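Long-range contacts in ADP-ribosylglycohydrolase (Thermus thermophilus, PDB 2YZV), which belongs to the ADP-ribosylglycohydrolase family, an all-helical fold that holds magnesium ions in a site lined by aspartate and threonine side chains: residues P52-D57 with A279-E284; G13-L18 with Q61-A66. All blocks are in the same frame, centred on the assembly; numbering follows the deposited sequence.

Contact 1 of 2, residues P52-D57 with A279-E284. With MG (magnesium ion), chain C.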
ATOM      1  N   PRO A  52     -17.507   2.112 -10.995  1.00 16.16           N
ATOM      2  CA  PRO A  52     -16.746   3.226 -10.427  1.00 15.25           C
ATOM      3  C   PRO A  52     -16.531   3.003  -8.933  1.00 14.00           C
ATOM      4  O   PRO A  52     -17.433   2.540  -8.234  1.00 13.76           O
ATOM      5  CB  PRO A  52     -17.646   4.430 -10.692  1.00 17.63           C
ATOM      6  CG  PRO A  52     -18.381   4.035 -11.940  1.00 18.89           C
ATOM      7  CD  PRO A  52     -18.720   2.594 -11.676  1.00 17.64           C
ATOM      8  N   GLY A  53     -15.335   3.314  -8.447  1.00 12.34           N
ATOM      9  CA  GLY A  53     -15.064   3.157  -7.031  1.00 11.29           C
ATOM     10  C   GLY A  53     -14.746   1.751  -6.559  1.00 11.48           C
ATOM     11  O   GLY A  53     -14.481   1.549  -5.376  1.00 12.22           O
ATOM     12  N   PHE A  54     -14.783   0.770  -7.456  1.00 11.99           N
ATOM     13  CA  PHE A  54     -14.461  -0.594  -7.060  1.00 11.66           C
ATOM     14  C   PHE A  54     -12.958  -0.806  -7.170  1.00 13.38           C
ATOM     15  O   PHE A  54     -12.305  -0.265  -8.058  1.00 13.57           O
ATOM     16  CB  PHE A  54     -15.213  -1.613  -7.926  1.00 12.37           C
ATOM     17  CG  PHE A  54     -16.545  -2.018  -7.358  1.00 12.25           C
ATOM     18  CD1 PHE A  54     -17.533  -1.069  -7.112  1.00 13.84           C
ATOM     19  CD2 PHE A  54     -16.804  -3.351  -7.055  1.00 15.17           C
ATOM     20  CE1 PHE A  54     -18.767  -1.442  -6.572  1.00 16.95           C
ATOM     21  CE2 PHE A  54     -18.032  -3.733  -6.516  1.00 15.00           C
ATOM     22  CZ  PHE A  54     -19.013  -2.778  -6.275  1.00 15.45           C
ATOM     23  N   TRP A  55     -12.412  -1.589  -6.248  1.00 14.18           N
ATOM     24  CA  TRP A  55     -10.983  -1.844  -6.220  1.00 13.73           C
ATOM     25  C   TRP A  55     -10.612  -3.289  -6.559  1.00 14.40           C
ATOM     26  O   TRP A  55     -11.475  -4.097  -6.910  1.00 16.71           O
ATOM     27  CB  TRP A  55     -10.426  -1.437  -4.850  1.00 12.91           C
ATOM     28  CG  TRP A  55     -11.464  -1.439  -3.769  1.00 12.33           C
ATOM     29  CD1 TRP A  55     -12.172  -0.363  -3.300  1.00 13.72           C
ATOM     30  CD2 TRP A  55     -11.938  -2.577  -3.044  1.00 12.00           C
ATOM     31  NE1 TRP A  55     -13.055  -0.768  -2.325  1.00 13.31           N
ATOM     32  CE2 TRP A  55     -12.931  -2.121  -2.149  1.00 13.39           C
ATOM     33  CE3 TRP A  55     -11.618  -3.942  -3.064  1.00 12.16           C
ATOM     34  CZ2 TRP A  55     -13.611  -2.984  -1.278  1.00 12.93           C
ATOM     35  CZ3 TRP A  55     -12.294  -4.801  -2.200  1.00 12.84           C
ATOM     36  CH2 TRP A  55     -13.280  -4.314  -1.318  1.00 13.21           C
ATOM     37  N   THR A  56      -9.327  -3.613  -6.439  1.00 13.97           N
ATOM     38  CA  THR A  56      -8.835  -4.944  -6.792  1.00 15.15           C
ATOM     39  C   THR A  56      -8.308  -5.785  -5.631  1.00 15.75           C
ATOM     40  O   THR A  56      -8.715  -5.610  -4.483  1.00 13.32           O
ATOM     41  CB  THR A  56      -7.716  -4.823  -7.835  1.00 14.87           C
ATOM     42  OG1 THR A  56      -6.537  -4.299  -7.209  1.00 15.29           O
ATOM     43  CG2 THR A  56      -8.140  -3.874  -8.951  1.00 18.83           C
ATOM     44  N   ASP A  57      -7.394  -6.703  -5.943  1.00 17.59           N
ATOM     45  CA  ASP A  57      -6.813  -7.571  -4.927  1.00 19.36           C
ATOM     46  C   ASP A  57      -5.961  -6.804  -3.923  1.00 18.23           C
ATOM     47  O   ASP A  57      -5.721  -7.283  -2.814  1.00 17.21           O
ATOM     48  CB  ASP A  57      -5.984  -8.688  -5.581  1.00 24.77           C
ATOM     49  CG  ASP A  57      -4.851  -8.161  -6.438  1.00 29.16           C
ATOM     50  OD1 ASP A  57      -3.912  -7.548  -5.888  1.00 33.41           O
ATOM     51  OD2 ASP A  57      -4.897  -8.365  -7.669  1.00 34.91           O
ATOM     52  N   ALA A 279     -17.743   7.682  -3.848  1.00 16.99           N
ATOM     53  CA  ALA A 279     -17.909   6.653  -4.871  1.00 15.25           C
ATOM     54  C   ALA A 279     -17.235   5.336  -4.492  1.00 14.27           C
ATOM     55  O   ALA A 279     -17.491   4.303  -5.104  1.00 16.08           O
ATOM     56  CB  ALA A 279     -17.343   7.155  -6.196  1.00 16.65           C
ATOM     57  N   LEU A 280     -16.385   5.384  -3.473  1.00 13.86           N
ATOM     58  CA  LEU A 280     -15.621   4.222  -3.019  1.00 13.98           C
ATOM     59  C   LEU A 280     -16.428   3.062  -2.429  1.00 13.40           C
ATOM     60  O   LEU A 280     -17.203   3.239  -1.491  1.00 13.91           O
ATOM     61  CB  LEU A 280     -14.577   4.679  -1.997  1.00 12.44           C
ATOM     62  CG  LEU A 280     -13.525   3.654  -1.567  1.00 13.59           C
ATOM     63  CD1 LEU A 280     -12.620   3.314  -2.748  1.00 15.18           C
ATOM     64  CD2 LEU A 280     -12.700   4.234  -0.425  1.00 14.44           C
ATOM     65  N   HIS A 281     -16.217   1.867  -2.973  1.00 12.95           N
ATOM     66  CA  HIS A 281     -16.910   0.672  -2.500  1.00 13.40           C
ATOM     67  C   HIS A 281     -16.460   0.331  -1.073  1.00 13.83           C
ATOM     68  O   HIS A 281     -15.265   0.301  -0.785  1.00 12.25           O
ATOM     69  CB  HIS A 281     -16.609  -0.507  -3.432  1.00 15.81           C
ATOM     70  CG  HIS A 281     -17.392  -1.743  -3.118  1.00 18.39           C
ATOM     71  ND1 HIS A 281     -16.915  -3.010  -3.377  1.00 19.34           N
ATOM     72  CD2 HIS A 281     -18.621  -1.908  -2.575  1.00 18.92           C
ATOM     73  CE1 HIS A 281     -17.816  -3.902  -3.004  1.00 19.14           C
ATOM     74  NE2 HIS A 281     -18.860  -3.259  -2.514  1.00 19.98           N
ATOM     75  N   LEU A 282     -17.426   0.077  -0.193  1.00 13.53           N
ATOM     76  CA  LEU A 282     -17.164  -0.267   1.207  1.00 13.70           C
ATOM     77  C   LEU A 282     -16.436   0.822   1.994  1.00 13.49           C
ATOM     78  O   LEU A 282     -15.672   0.532   2.914  1.00 13.46           O
ATOM     79  CB  LEU A 282     -16.379  -1.581   1.297  1.00 15.67           C
ATOM     80  CG  LEU A 282     -17.014  -2.791   0.604  1.00 17.76           C
ATOM     81  CD1 LEU A 282     -16.203  -4.039   0.920  1.00 18.71           C
ATOM     82  CD2 LEU A 282     -18.450  -2.967   1.076  1.00 19.27           C
ATOM     83  N   ARG A 283     -16.686   2.072   1.624  1.00 12.82           N
ATOM     84  CA  ARG A 283     -16.090   3.225   2.288  1.00 11.54           C
ATOM     85  C   ARG A 283     -16.289   3.157   3.804  1.00 12.97           C
ATOM     86  O   ARG A 283     -15.333   3.250   4.580  1.00 11.96           O
ATOM     87  CB  ARG A 283     -16.746   4.497   1.751  1.00 12.55           C
ATOM     88  CG  ARG A 283     -16.319   5.776   2.436  1.00 14.78           C
ATOM     89  CD  ARG A 283     -17.330   6.865   2.126  1.00 17.00           C
ATOM     90  NE  ARG A 283     -16.940   8.168   2.649  1.00 19.10           N
ATOM     91  CZ  ARG A 283     -17.673   9.267   2.511  1.00 20.17           C
ATOM     92  NH1 ARG A 283     -18.834   9.209   1.869  1.00 21.33           N
ATOM     93  NH2 ARG A 283     -17.246  10.422   3.004  1.00 21.05           N
ATOM     94  N   GLU A 284     -17.540   2.998   4.225  1.00 12.79           N
ATOM     95  CA  GLU A 284     -17.858   2.945   5.649  1.00 13.78           C
ATOM     96  C   GLU A 284     -17.207   1.788   6.397  1.00 13.66           C
ATOM     97  O   GLU A 284     -16.774   1.949   7.539  1.00 14.25           O
ATOM     98  CB  GLU A 284     -19.377   2.893   5.854  1.00 14.60           C
ATOM     99  CG  GLU A 284     -20.131   4.164   5.474  1.00 17.77           C
ATOM    100  CD  GLU A 284     -20.236   4.373   3.973  1.00 19.37           C
ATOM    101  OE1 GLU A 284     -20.088   3.391   3.215  1.00 21.54           O
ATOM    102  OE2 GLU A 284     -20.488   5.522   3.552  1.00 22.06           O
TER
HETATM  103 MG    MG C 502      -4.632  -4.925  -7.956  1.00 30.04          MG
HETATM  104  O   HOH W   1     -14.448  -3.568  -4.724  1.00 23.26           O
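The rings of Phe54 and His281 lie almost flat on one another, their planes 10° apart and their centroids 3.9 Å apart, an offset stack in which Phe54 CZ sits over the centre of the imidazole. His281 CG stands anti to its own backbone N (chi1 -174°), which swings the imidazole across the Phe54 face; His281 CB, placed by the backbone, also lies over that face as a CH-pi contact. On its other face the imidazole carries Leu282 CG, so the ring is clamped between an aromatic and an aliphatic side chain.

Trp55 meets the 279-284 segment edge-on. Trp55 NE1 donates to His281 O at 2.9 Å with the acceptor nearly in the indole plane, which fixes the rotation of the ring; the N-H approaches from above the carbonyl plane. Along the same edge Trp55 CD1 meets Leu280 CD1 at 3.7 Å, and Trp55 CZ2 meets Leu282 CD1 at 3.6 Å. A water bonded to Trp55 N and, at 2.9 Å, to His281 ND1 lies over the indole face, tying the two residues together a second time.

The backbones are joined by a nearly straight bond of 3.0 Å from His281 N to Gly53 O (172° at the hydrogen). Gly53 CA also points its hydrogen at Ala279 O, 3.3 Å away; with no side chain, Gly53 lets its CA come this close to the oxygen. Beyond the aromatic cluster, Thr56 OG1 binds magnesium at 2.1 Å, with Asp58 and Asp253 as fellow ligands.

Thr56 is the N-cap of helix 57-72 and Leu282 that of helix 283-298, so the contact joins the lead-ins to two helices, while Leu280 reaches Leu16 and Ala19 of helix 4-26 and Trp55 touches Met286 of helix 283-298.

Contact 2 of 2, residues G13-L18 with Q61-A66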
ATOM      1  N   GLY A  13      -7.112   8.384   6.554  1.00 12.24           N
ATOM      2  CA  GLY A  13      -6.602   8.779   5.254  1.00 11.87           C
ATOM      3  C   GLY A  13      -5.693   7.739   4.627  1.00 11.20           C
ATOM      4  O   GLY A  13      -5.760   7.488   3.424  1.00 11.18           O
ATOM      5  N   ALA A  14      -4.829   7.134   5.432  1.00 11.36           N
ATOM      6  CA  ALA A  14      -3.916   6.123   4.907  1.00 10.50           C
ATOM      7  C   ALA A  14      -4.666   4.881   4.419  1.00 11.16           C
ATOM      8  O   ALA A  14      -4.335   4.324   3.373  1.00 11.49           O
ATOM      9  CB  ALA A  14      -2.888   5.736   5.976  1.00 12.15           C
ATOM     10  N   PHE A  15      -5.677   4.449   5.171  1.00  9.56           N
ATOM     11  CA  PHE A  15      -6.447   3.261   4.805  1.00  9.35           C
ATOM     12  C   PHE A  15      -7.352   3.527   3.605  1.00 10.77           C
ATOM     13  O   PHE A  15      -7.325   2.783   2.617  1.00  9.74           O
ATOM     14  CB  PHE A  15      -7.273   2.790   6.013  1.00 10.94           C
ATOM     15  CG  PHE A  15      -7.701   1.347   5.943  1.00 15.15           C
ATOM     16  CD1 PHE A  15      -7.577   0.523   7.059  1.00 18.10           C
ATOM     17  CD2 PHE A  15      -8.228   0.809   4.772  1.00 19.62           C
ATOM     18  CE1 PHE A  15      -7.973  -0.814   7.013  1.00 20.24           C
ATOM     19  CE2 PHE A  15      -8.628  -0.529   4.714  1.00 20.31           C
ATOM     20  CZ  PHE A  15      -8.499  -1.343   5.840  1.00 18.55           C
ATOM     21  N   LEU A  16      -8.152   4.583   3.678  1.00  9.90           N
ATOM     22  CA  LEU A  16      -9.039   4.918   2.569  1.00  9.21           C
ATOM     23  C   LEU A  16      -8.244   5.324   1.331  1.00  8.75           C
ATOM     24  O   LEU A  16      -8.636   5.020   0.205  1.00  9.25           O
ATOM     25  CB  LEU A  16      -9.999   6.045   2.967  1.00 11.12           C
ATOM     26  CG  LEU A  16     -11.269   5.681   3.749  1.00 16.33           C
ATOM     27  CD1 LEU A  16     -12.208   4.915   2.843  1.00 17.88           C
ATOM     28  CD2 LEU A  16     -10.931   4.864   4.985  1.00 15.10           C
ATOM     29  N   GLY A  17      -7.117   6.000   1.540  1.00  8.54           N
ATOM     30  CA  GLY A  17      -6.288   6.416   0.421  1.00  9.08           C
ATOM     31  C   GLY A  17      -5.791   5.217  -0.369  1.00  8.91           C
ATOM     32  O   GLY A  17      -5.651   5.277  -1.594  1.00  8.40           O
ATOM     33  N   LEU A  18      -5.512   4.129   0.339  1.00  8.71           N
ATOM     34  CA  LEU A  18      -5.048   2.896  -0.296  1.00  8.11           C
ATOM     35  C   LEU A  18      -6.099   2.429  -1.305  1.00  7.43           C
ATOM     36  O   LEU A  18      -5.786   2.179  -2.470  1.00  7.76           O
ATOM     37  CB  LEU A  18      -4.829   1.822   0.776  1.00  8.29           C
ATOM     38  CG  LEU A  18      -4.222   0.462   0.421  1.00  8.17           C
ATOM     39  CD1 LEU A  18      -3.899  -0.270   1.712  1.00  8.16           C
ATOM     40  CD2 LEU A  18      -5.171  -0.366  -0.436  1.00  7.94           C
ATOM     41  N   GLN A  61      -6.762  -7.694  -0.057  1.00 14.11           N
ATOM     42  CA  GLN A  61      -5.785  -8.216   0.887  1.00 14.93           C
ATOM     43  C   GLN A  61      -5.617  -7.288   2.084  1.00 14.47           C
ATOM     44  O   GLN A  61      -5.433  -7.750   3.211  1.00 13.80           O
ATOM     45  CB  GLN A  61      -4.442  -8.436   0.191  1.00 16.67           C
ATOM     46  CG  GLN A  61      -4.409  -9.696  -0.653  1.00 20.46           C
ATOM     47  CD  GLN A  61      -3.098  -9.866  -1.386  1.00 21.80           C
ATOM     48  OE1 GLN A  61      -2.028  -9.661  -0.818  1.00 23.62           O
ATOM     49  NE2 GLN A  61      -3.174 -10.249  -2.655  1.00 25.93           N
ATOM     50  N   ALA A  62      -5.676  -5.982   1.842  1.00 13.27           N
ATOM     51  CA  ALA A  62      -5.548  -5.010   2.919  1.00 13.18           C
ATOM     52  C   ALA A  62      -6.692  -5.214   3.908  1.00 13.17           C
ATOM     53  O   ALA A  62      -6.494  -5.131   5.121  1.00 12.45           O
ATOM     54  CB  ALA A  62      -5.581  -3.585   2.358  1.00 14.42           C
ATOM     55  N   LEU A  63      -7.884  -5.492   3.386  1.00 12.47           N
ATOM     56  CA  LEU A  63      -9.051  -5.712   4.237  1.00 13.87           C
ATOM     57  C   LEU A  63      -8.897  -6.998   5.040  1.00 14.37           C
ATOM     58  O   LEU A  63      -9.257  -7.048   6.217  1.00 14.81           O
ATOM     59  CB  LEU A  63     -10.331  -5.769   3.395  1.00 14.93           C
ATOM     60  CG  LEU A  63     -10.759  -4.440   2.763  1.00 16.59           C
ATOM     61  CD1 LEU A  63     -11.954  -4.655   1.854  1.00 16.48           C
ATOM     62  CD2 LEU A  63     -11.106  -3.444   3.861  1.00 19.50           C
ATOM     63  N   CYS A  64      -8.368  -8.036   4.400  1.00 14.49           N
ATOM     64  CA  CYS A  64      -8.156  -9.314   5.070  1.00 16.24           C
ATOM     65  C   CYS A  64      -7.161  -9.148   6.208  1.00 15.81           C
ATOM     66  O   CYS A  64      -7.387  -9.632   7.321  1.00 15.85           O
ATOM     67  CB  CYS A  64      -7.621 -10.351   4.084  1.00 17.63           C
ATOM     68  SG  CYS A  64      -8.837 -10.910   2.884  1.00 23.15           S
ATOM     69  N   LEU A  65      -6.053  -8.471   5.918  1.00 14.71           N
ATOM     70  CA  LEU A  65      -5.022  -8.234   6.919  1.00 14.49           C
ATOM     71  C   LEU A  65      -5.601  -7.423   8.069  1.00 14.55           C
ATOM     72  O   LEU A  65      -5.344  -7.719   9.235  1.00 14.55           O
ATOM     73  CB  LEU A  65      -3.836  -7.490   6.297  1.00 15.03           C
ATOM     74  CG  LEU A  65      -2.698  -7.057   7.228  1.00 15.82           C
ATOM     75  CD1 LEU A  65      -2.090  -8.271   7.923  1.00 14.84           C
ATOM     76  CD2 LEU A  65      -1.633  -6.328   6.419  1.00 14.46           C
ATOM     77  N   ALA A  66      -6.390  -6.404   7.734  1.00 13.80           N
ATOM     78  CA  ALA A  66      -7.012  -5.554   8.742  1.00 13.69           C
ATOM     79  C   ALA A  66      -7.866  -6.394   9.692  1.00 14.05           C
ATOM     80  O   ALA A  66      -7.751  -6.271  10.911  1.00 15.60           O
ATOM     81  CB  ALA A  66      -7.877  -4.483   8.068  1.00 13.08           C
TER
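Phe15 and Leu18 both set CG anti to the backbone N (chi1 -159° and -174°), and this carries the phenyl ring and an extended leucine chain from helix 4-26 across to helix 57-72. From the other side Leu63 has CG anti to its carbonyl carbon, which brings its CD2 to the rim of the phenyl ring.

The Phe15 ring is met at its edge: Phe15 CE1 lies 3.8 Å from Ala66 CB, and Phe15 CZ lies 3.9 Å from Leu63 CD2, both methyls close to the ring plane. One helical turn further along, Leu18 CD1 touches Ala62 CB at 3.8 Å, tip against methyl. The side-chain contacts are all apolar, and just 179 Å² is buried in total, in keeping with short segment axes 11.5 Å apart that leave the long side chains to bridge the gap.

Pro136 and Leu139 of helix 135-141 and Ala290 and Leu293 of helix 283-298 also pack on Phe15, placing its ring where four helices meet. With their directions 144° apart, the two segments form a roughly antiparallel helix pair in the hydrophobic interior of an all-helical fold, as in the ADP-ribosylglycohydrolase family.

How the contacts relate
The two contacts interlock along the chain, their segments alternating, and their centres are 11 Å apart. They also touch directly: Trp55 CH2 of contact 1 packs on Leu63 CD1 of contact 2 at 3.5 Å, and Leu280 CD2 meets Leu16 CD1 at 3.4 Å. Contact 1 is the more peripheral, its centre about 15 Å from the centre of the chain, against about 8 Å for the centre of contact 2. Through Thr56, contact 1 supplies a magnesium ligand directly, whereas the Leu18 side chain of contact 2 stays about 9 Å from a bound magnesium. Helix 57-72 starts at the metal site, and Asp22, further along helix 4-26 than contact 2, hydrogen-bonds Thr56 OG1.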